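Salicylaldehyde dehydrogenase NahF (Pseudomonas putida, PDB 4JZ6) probably catalyses the NAD+-dependent oxidation of salicylaldehyde to salicylate, a step of naphthalene degradation, as a member of the aldehyde dehydrogenase family. Local coordinates at residues Ala54-Ile60 with Glu227-Leu232; Ala69-Trp73 with Leu210-Val214. One frame throughout, in Å; residues are numbered along the deposited sequence.

From the N terminus the chain builds strands 18-24 to 47-52, then enters helix 56-73, which serves both contacts. Its first turn, with A54 and T55 just ahead of it, is one side of contact 1; its last turn is one side of contact 2. The chain then runs through further helices and strands 159-162 and 186-189 before the loop 210-214 returns to the helix end and closes contact 2. Strand 215-218 follows, then helix 225-233 packs against the start of helix 56-73, closing contact 1, so the shorter loop lies within the longer. Centres about 20 Å apart, the two contacts fasten both ends of helix 56-73 to the loop before strand 215-218 and the helix after it.

Contact 1 of 2, residues Ala54-Ile60 with Glu227-Leu232; sequences ATVTDAI and EIADAL
L232 sets its branched end against the methyl of A59, its CG lying 3.9 Å from A59 CB, while L232 CD2 comes within 3.4 Å of A59 O. CG stands anti to the carbonyl carbon of L232 (chi1 -70°), which carries the isopropyl end across to helix 56-73. The same A59 methyl also meets I228 CG2 at 4.1 Å, so one small side chain serves two large ones. I228 extends its other arm to the residues before the helix, where CD1 approaches, at 3.5 Å, A54 O, which also accepts a hydrogen bond from R224 NH1.

V56 CG1 touches A231 CB at 3.7 Å, and I60 CD1 reaches the A231 methyl. The V56 and E227 side chains cross at about a right angle, V56 CG2 lying 4.1 Å from E227 CG and CD. The pattern is helix-on-helix packing at the edge of the Rossmann-like sheet of the aldehyde dehydrogenase fold: the segments cross at -34°, their axes 9.2 Å apart, and A59 and A231 point toward the partner helix, where a lone methyl can take larger side chains against it. L218 of the edge strand 215-218 also packs on A54, A59 and L232. Cut back to an alanine, L232 would lose its CD2 methyl from A59 O and would probably leave a gap beside the A59 methyl.

The start of helix 56-73 is fixed by a capping box. T55 OG1 accepts from D58 N at 3.2 Å, and D58 OD2 takes T55 N on its anti lone pair, with an N-H...O angle of 162°. S32 OG bonds to T55 OG1 and S32 N to D58 OD2, joining this helix start to the loop between strands 27-29 and 36-40.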
ATOM      1  N   ALA A  54     -29.853  -2.395   0.135  1.00 37.75           N
ATOM      2  CA  ALA A  54     -29.301  -1.343   0.983  1.00 35.91           C
ATOM      3  C   ALA A  54     -29.281   0.018   0.306  1.00 33.12           C
ATOM      4  O   ALA A  54     -29.125   0.119  -0.907  1.00 33.32           O
ATOM      5  CB  ALA A  54     -27.901  -1.717   1.437  1.00 34.18           C
ATOM      6  N   THR A  55     -29.459   1.060   1.104  1.00 37.61           N
ATOM      7  CA  THR A  55     -29.311   2.422   0.620  1.00 38.79           C
ATOM      8  C   THR A  55     -28.014   2.990   1.167  1.00 39.19           C
ATOM      9  O   THR A  55     -27.346   2.352   1.985  1.00 33.75           O
ATOM     10  CB  THR A  55     -30.452   3.327   1.090  1.00 38.39           C
ATOM     11  OG1 THR A  55     -30.443   3.403   2.521  1.00 38.66           O
ATOM     12  CG2 THR A  55     -31.789   2.791   0.608  1.00 36.67           C
ATOM     13  N   VAL A  56     -27.664   4.189   0.711  1.00 40.97           N
ATOM     14  CA  VAL A  56     -26.508   4.895   1.240  1.00 35.33           C
ATOM     15  C   VAL A  56     -26.693   5.108   2.736  1.00 36.55           C
ATOM     16  O   VAL A  56     -25.749   4.951   3.517  1.00 34.54           O
ATOM     17  CB  VAL A  56     -26.317   6.247   0.537  1.00 34.48           C
ATOM     18  CG1 VAL A  56     -25.319   7.108   1.291  1.00 32.92           C
ATOM     19  CG2 VAL A  56     -25.867   6.027  -0.894  1.00 33.35           C
ATOM     20  N   THR A  57     -27.922   5.438   3.128  1.00 33.79           N
ATOM     21  CA  THR A  57     -28.259   5.606   4.533  1.00 34.94           C
ATOM     22  C   THR A  57     -27.902   4.362   5.338  1.00 35.65           C
ATOM     23  O   THR A  57     -27.316   4.466   6.414  1.00 34.95           O
ATOM     24  CB  THR A  57     -29.755   5.925   4.733  1.00 39.31           C
ATOM     25  OG1 THR A  57     -30.104   7.102   3.992  1.00 36.54           O
ATOM     26  CG2 THR A  57     -30.050   6.157   6.206  1.00 35.58           C
ATOM     27  N   ASP A  58     -28.252   3.189   4.809  1.00 39.98           N
ATOM     28  CA  ASP A  58     -27.926   1.922   5.469  1.00 37.36           C
ATOM     29  C   ASP A  58     -26.418   1.756   5.599  1.00 37.40           C
ATOM     30  O   ASP A  58     -25.918   1.272   6.615  1.00 38.10           O
ATOM     31  CB  ASP A  58     -28.515   0.725   4.711  1.00 35.82           C
ATOM     32  CG  ASP A  58     -30.039   0.688   4.755  1.00 40.14           C
ATOM     33  OD1 ASP A  58     -30.609   0.488   5.852  1.00 37.91           O
ATOM     34  OD2 ASP A  58     -30.670   0.842   3.686  1.00 39.01           O
ATOM     35  N   ALA A  59     -25.695   2.172   4.566  1.00 30.08           N
ATOM     36  CA  ALA A  59     -24.248   2.030   4.551  1.00 31.00           C
ATOM     37  C   ALA A  59     -23.589   2.884   5.632  1.00 29.63           C
ATOM     38  O   ALA A  59     -22.634   2.454   6.279  1.00 27.60           O
ATOM     39  CB  ALA A  59     -23.699   2.381   3.180  1.00 28.84           C
ATOM     40  N   ILE A  60     -24.097   4.093   5.828  1.00 29.48           N
ATOM     41  CA  ILE A  60     -23.538   4.971   6.843  1.00 33.20           C
ATOM     42  C   ILE A  60     -23.844   4.421   8.237  1.00 37.21           C
ATOM     43  O   ILE A  60     -23.003   4.489   9.141  1.00 34.07           O
ATOM     44  CB  ILE A  60     -24.058   6.415   6.700  1.00 30.47           C
ATOM     45  CG1 ILE A  60     -23.745   6.952   5.300  1.00 30.73           C
ATOM     46  CG2 ILE A  60     -23.444   7.309   7.749  1.00 30.33           C
ATOM     47  CD1 ILE A  60     -22.299   6.782   4.898  1.00 30.32           C
ATOM     48  N   GLU A 227     -22.348   4.060  -5.738  1.00 41.45           N
ATOM     49  CA  GLU A 227     -22.605   5.134  -4.780  1.00 41.64           C
ATOM     50  C   GLU A 227     -22.523   4.671  -3.327  1.00 36.68           C
ATOM     51  O   GLU A 227     -22.157   5.446  -2.444  1.00 38.79           O
ATOM     52  CB  GLU A 227     -23.946   5.812  -5.057  1.00 45.24           C
ATOM     53  CG  GLU A 227     -25.157   4.956  -4.776  1.00 48.86           C
ATOM     54  CD  GLU A 227     -26.439   5.737  -4.926  1.00 56.44           C
ATOM     55  OE1 GLU A 227     -27.505   5.108  -5.127  1.00 60.66           O
ATOM     56  OE2 GLU A 227     -26.375   6.985  -4.842  1.00 56.03           O
ATOM     57  N   ILE A 228     -22.867   3.413  -3.081  1.00 31.40           N
ATOM     58  CA  ILE A 228     -22.720   2.839  -1.751  1.00 29.52           C
ATOM     59  C   ILE A 228     -21.237   2.747  -1.415  1.00 29.97           C
ATOM     60  O   ILE A 228     -20.822   3.058  -0.299  1.00 33.39           O
ATOM     61  CB  ILE A 228     -23.403   1.456  -1.648  1.00 29.86           C
ATOM     62  CG1 ILE A 228     -24.919   1.637  -1.525  1.00 30.56           C
ATOM     63  CG2 ILE A 228     -22.867   0.663  -0.462  1.00 28.31           C
ATOM     64  CD1 ILE A 228     -25.693   0.349  -1.552  1.00 30.63           C
ATOM     65  N   ALA A 229     -20.439   2.344  -2.400  1.00 27.91           N
ATOM     66  CA  ALA A 229     -18.995   2.291  -2.230  1.00 26.92           C
ATOM     67  C   ALA A 229     -18.418   3.689  -1.989  1.00 29.38           C
ATOM     68  O   ALA A 229     -17.632   3.890  -1.058  1.00 26.52           O
ATOM     69  CB  ALA A 229     -18.344   1.638  -3.428  1.00 26.62           C
ATOM     70  N   ASP A 230     -18.823   4.651  -2.819  1.00 30.75           N
ATOM     71  CA  ASP A 230     -18.354   6.032  -2.692  1.00 33.54           C
ATOM     72  C   ASP A 230     -18.636   6.600  -1.310  1.00 33.82           C
ATOM     73  O   ASP A 230     -17.786   7.268  -0.723  1.00 39.97           O
ATOM     74  CB  ASP A 230     -19.003   6.936  -3.742  1.00 44.61           C
ATOM     75  CG  ASP A 230     -18.630   6.551  -5.162  1.00 58.49           C
ATOM     76  OD1 ASP A 230     -17.588   5.890  -5.360  1.00 59.63           O
ATOM     77  OD2 ASP A 230     -19.386   6.920  -6.087  1.00 70.68           O
ATOM     78  N   ALA A 231     -19.832   6.329  -0.794  1.00 29.06           N
ATOM     79  CA  ALA A 231     -20.236   6.832   0.518  1.00 29.23           C
ATOM     80  C   ALA A 231     -19.376   6.247   1.635  1.00 30.80           C
ATOM     81  O   ALA A 231     -19.003   6.943   2.584  1.00 27.98           O
ATOM     82  CB  ALA A 231     -21.692   6.527   0.769  1.00 29.98           C
ATOM     83  N   LEU A 232     -19.070   4.959   1.515  1.00 31.27           N
ATOM     84  CA  LEU A 232     -18.256   4.279   2.510  1.00 33.37           C
ATOM     85  C   LEU A 232     -16.790   4.724   2.457  1.00 35.35           C
ATOM     86  O   LEU A 232     -16.146   4.910   3.491  1.00 37.64           O
ATOM     87  CB  LEU A 232     -18.398   2.766   2.349  1.00 25.60           C
ATOM     88  CG  LEU A 232     -19.792   2.280   2.763  1.00 30.50           C
ATOM     89  CD1 LEU A 232     -20.124   0.934   2.144  1.00 31.18           C
ATOM     90  CD2 LEU A 232     -19.899   2.209   4.284  1.00 29.96           C
TER

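Contact 2 of 2, residues Ala69-Trp73 with Leu210-Val214; sequences AFKTW and LPAGV
W73 presents one face of its indole to V214, whose CG1 methyl stands 3.7 Å from the centroid of the five-membered ring and 9° off its normal, a CH-pi contact. V214 CG1 is placed there with chi1 at -179°, opposite its own backbone N, while CG2 lies 4.0 Å from W73 CD2, near CG and CE3. The six-membered ring takes two further partners: P211 CD approaches W73 CZ3 at 3.8 Å, the P211 and W73 side chains crossing at about a right angle, and L210 CD1 meets W73 CH2 at 3.7 Å. A broad aromatic side chain suits this place, for it touches three residues of the loop at once.

One turn earlier, A69 CB packs on the backbone, 3.4 Å from A212 O and 3.5 Å from G213 O. P211 to V214 form a type II turn, and glycine fits its third position: phi is 89°, where a CB would press on the carbonyl O of A212 and also clash with the A69 methyl.

The loop follows helix 195-208 and leads into strand 215-218, V214 pairing through its backbone with V186. Around it, helix 78-94 touches W73 and L210, and L180 of helix 170-181 packs on L210 and V214.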
ATOM      1  N   ALA A  69     -18.450  -0.061  17.662  1.00 24.01           N
ATOM      2  CA  ALA A  69     -18.031  -1.346  18.200  1.00 26.37           C
ATOM      3  C   ALA A  69     -16.519  -1.406  18.349  1.00 29.54           C
ATOM      4  O   ALA A  69     -16.004  -2.046  19.269  1.00 31.58           O
ATOM      5  CB  ALA A  69     -18.519  -2.479  17.317  1.00 32.72           C
ATOM      6  N   PHE A  70     -15.814  -0.740  17.439  1.00 32.40           N
ATOM      7  CA  PHE A  70     -14.360  -0.710  17.468  1.00 21.64           C
ATOM      8  C   PHE A  70     -13.832  -0.241  18.821  1.00 25.73           C
ATOM      9  O   PHE A  70     -12.764  -0.674  19.251  1.00 21.19           O
ATOM     10  CB  PHE A  70     -13.807   0.173  16.344  1.00 21.49           C
ATOM     11  CG  PHE A  70     -12.302   0.234  16.310  1.00 30.06           C
ATOM     12  CD1 PHE A  70     -11.631   1.400  16.666  1.00 22.98           C
ATOM     13  CD2 PHE A  70     -11.557  -0.880  15.943  1.00 20.24           C
ATOM     14  CE1 PHE A  70     -10.249   1.456  16.645  1.00 20.45           C
ATOM     15  CE2 PHE A  70     -10.177  -0.833  15.925  1.00 21.03           C
ATOM     16  CZ  PHE A  70      -9.519   0.339  16.273  1.00 22.96           C
ATOM     17  N   LYS A  71     -14.599   0.621  19.492  1.00 29.65           N
ATOM     18  CA  LYS A  71     -14.202   1.211  20.777  1.00 30.16           C
ATOM     19  C   LYS A  71     -13.854   0.175  21.849  1.00 35.36           C
ATOM     20  O   LYS A  71     -12.974   0.405  22.686  1.00 36.37           O
ATOM     21  CB  LYS A  71     -15.303   2.128  21.317  1.00 28.38           C
ATOM     22  CG  LYS A  71     -15.532   3.400  20.529  1.00 33.76           C
ATOM     23  CD  LYS A  71     -16.609   4.243  21.205  1.00 41.65           C
ATOM     24  CE  LYS A  71     -17.003   5.457  20.371  1.00 47.89           C
ATOM     25  NZ  LYS A  71     -18.097   6.238  21.021  1.00 52.34           N
ATOM     26  N   THR A  72     -14.557  -0.952  21.829  1.00 22.43           N
ATOM     27  CA  THR A  72     -14.290  -2.033  22.769  1.00 32.68           C
ATOM     28  C   THR A  72     -13.571  -3.187  22.081  1.00 21.64           C
ATOM     29  O   THR A  72     -12.734  -3.861  22.691  1.00 24.49           O
ATOM     30  CB  THR A  72     -15.587  -2.570  23.408  1.00 23.02           C
ATOM     31  OG1 THR A  72     -16.585  -2.712  22.393  1.00 25.55           O
ATOM     32  CG2 THR A  72     -16.096  -1.617  24.461  1.00 23.72           C
ATOM     33  N   TRP A  73     -13.895  -3.413  20.811  1.00 26.49           N
ATOM     34  CA  TRP A  73     -13.346  -4.552  20.085  1.00 21.74           C
ATOM     35  C   TRP A  73     -11.822  -4.463  19.932  1.00 20.82           C
ATOM     36  O   TRP A  73     -11.132  -5.487  19.907  1.00 19.91           O
ATOM     37  CB  TRP A  73     -14.033  -4.727  18.721  1.00 21.25           C
ATOM     38  CG  TRP A  73     -13.423  -5.830  17.888  1.00 20.41           C
ATOM     39  CD1 TRP A  73     -12.687  -5.688  16.746  1.00 26.35           C
ATOM     40  CD2 TRP A  73     -13.475  -7.239  18.157  1.00 23.04           C
ATOM     41  NE1 TRP A  73     -12.283  -6.921  16.283  1.00 22.34           N
ATOM     42  CE2 TRP A  73     -12.753  -7.888  17.130  1.00 19.86           C
ATOM     43  CE3 TRP A  73     -14.065  -8.015  19.159  1.00 24.01           C
ATOM     44  CZ2 TRP A  73     -12.608  -9.273  17.083  1.00 19.75           C
ATOM     45  CZ3 TRP A  73     -13.922  -9.394  19.104  1.00 20.69           C
ATOM     46  CH2 TRP A  73     -13.200 -10.006  18.075  1.00 20.18           C
ATOM     47  N   LEU A 210     -19.574 -13.355  17.801  1.00 25.49           N
ATOM     48  CA  LEU A 210     -18.883 -12.079  17.636  1.00 24.87           C
ATOM     49  C   LEU A 210     -19.717 -10.945  18.209  1.00 27.97           C
ATOM     50  O   LEU A 210     -20.932 -10.902  18.013  1.00 33.49           O
ATOM     51  CB  LEU A 210     -18.585 -11.805  16.159  1.00 28.89           C
ATOM     52  CG  LEU A 210     -17.222 -12.240  15.603  1.00 26.77           C
ATOM     53  CD1 LEU A 210     -16.101 -11.588  16.396  1.00 22.93           C
ATOM     54  CD2 LEU A 210     -17.062 -13.754  15.594  1.00 27.98           C
ATOM     55  N   PRO A 211     -19.067 -10.028  18.937  1.00 28.73           N
ATOM     56  CA  PRO A 211     -19.752  -8.874  19.531  1.00 25.70           C
ATOM     57  C   PRO A 211     -20.514  -8.057  18.489  1.00 24.14           C
ATOM     58  O   PRO A 211     -20.133  -8.031  17.317  1.00 25.80           O
ATOM     59  CB  PRO A 211     -18.602  -8.056  20.121  1.00 23.32           C
ATOM     60  CG  PRO A 211     -17.541  -9.074  20.426  1.00 22.77           C
ATOM     61  CD  PRO A 211     -17.649 -10.104  19.338  1.00 22.58           C
ATOM     62  N   ALA A 212     -21.590  -7.409  18.913  1.00 24.97           N
ATOM     63  CA  ALA A 212     -22.422  -6.645  17.994  1.00 25.43           C
ATOM     64  C   ALA A 212     -21.636  -5.516  17.342  1.00 30.93           C
ATOM     65  O   ALA A 212     -20.918  -4.777  18.018  1.00 34.78           O
ATOM     66  CB  ALA A 212     -23.653  -6.098  18.715  1.00 27.66           C
ATOM     67  N   GLY A 213     -21.770  -5.393  16.024  1.00 31.88           N
ATOM     68  CA  GLY A 213     -21.185  -4.282  15.296  1.00 26.73           C
ATOM     69  C   GLY A 213     -19.776  -4.560  14.825  1.00 24.52           C
ATOM     70  O   GLY A 213     -19.162  -3.732  14.151  1.00 27.24           O
ATOM     71  N   VAL A 214     -19.251  -5.723  15.182  1.00 23.06           N
ATOM     72  CA  VAL A 214     -17.913  -6.082  14.740  1.00 25.59           C
ATOM     73  C   VAL A 214     -17.935  -6.472  13.260  1.00 27.89           C
ATOM     74  O   VAL A 214     -17.013  -6.150  12.513  1.00 34.33           O
ATOM     75  CB  VAL A 214     -17.305  -7.194  15.609  1.00 28.64           C
ATOM     76  CG1 VAL A 214     -15.908  -7.524  15.134  1.00 29.02           C
ATOM     77  CG2 VAL A 214     -17.261  -6.753  17.057  1.00 22.06           C
TER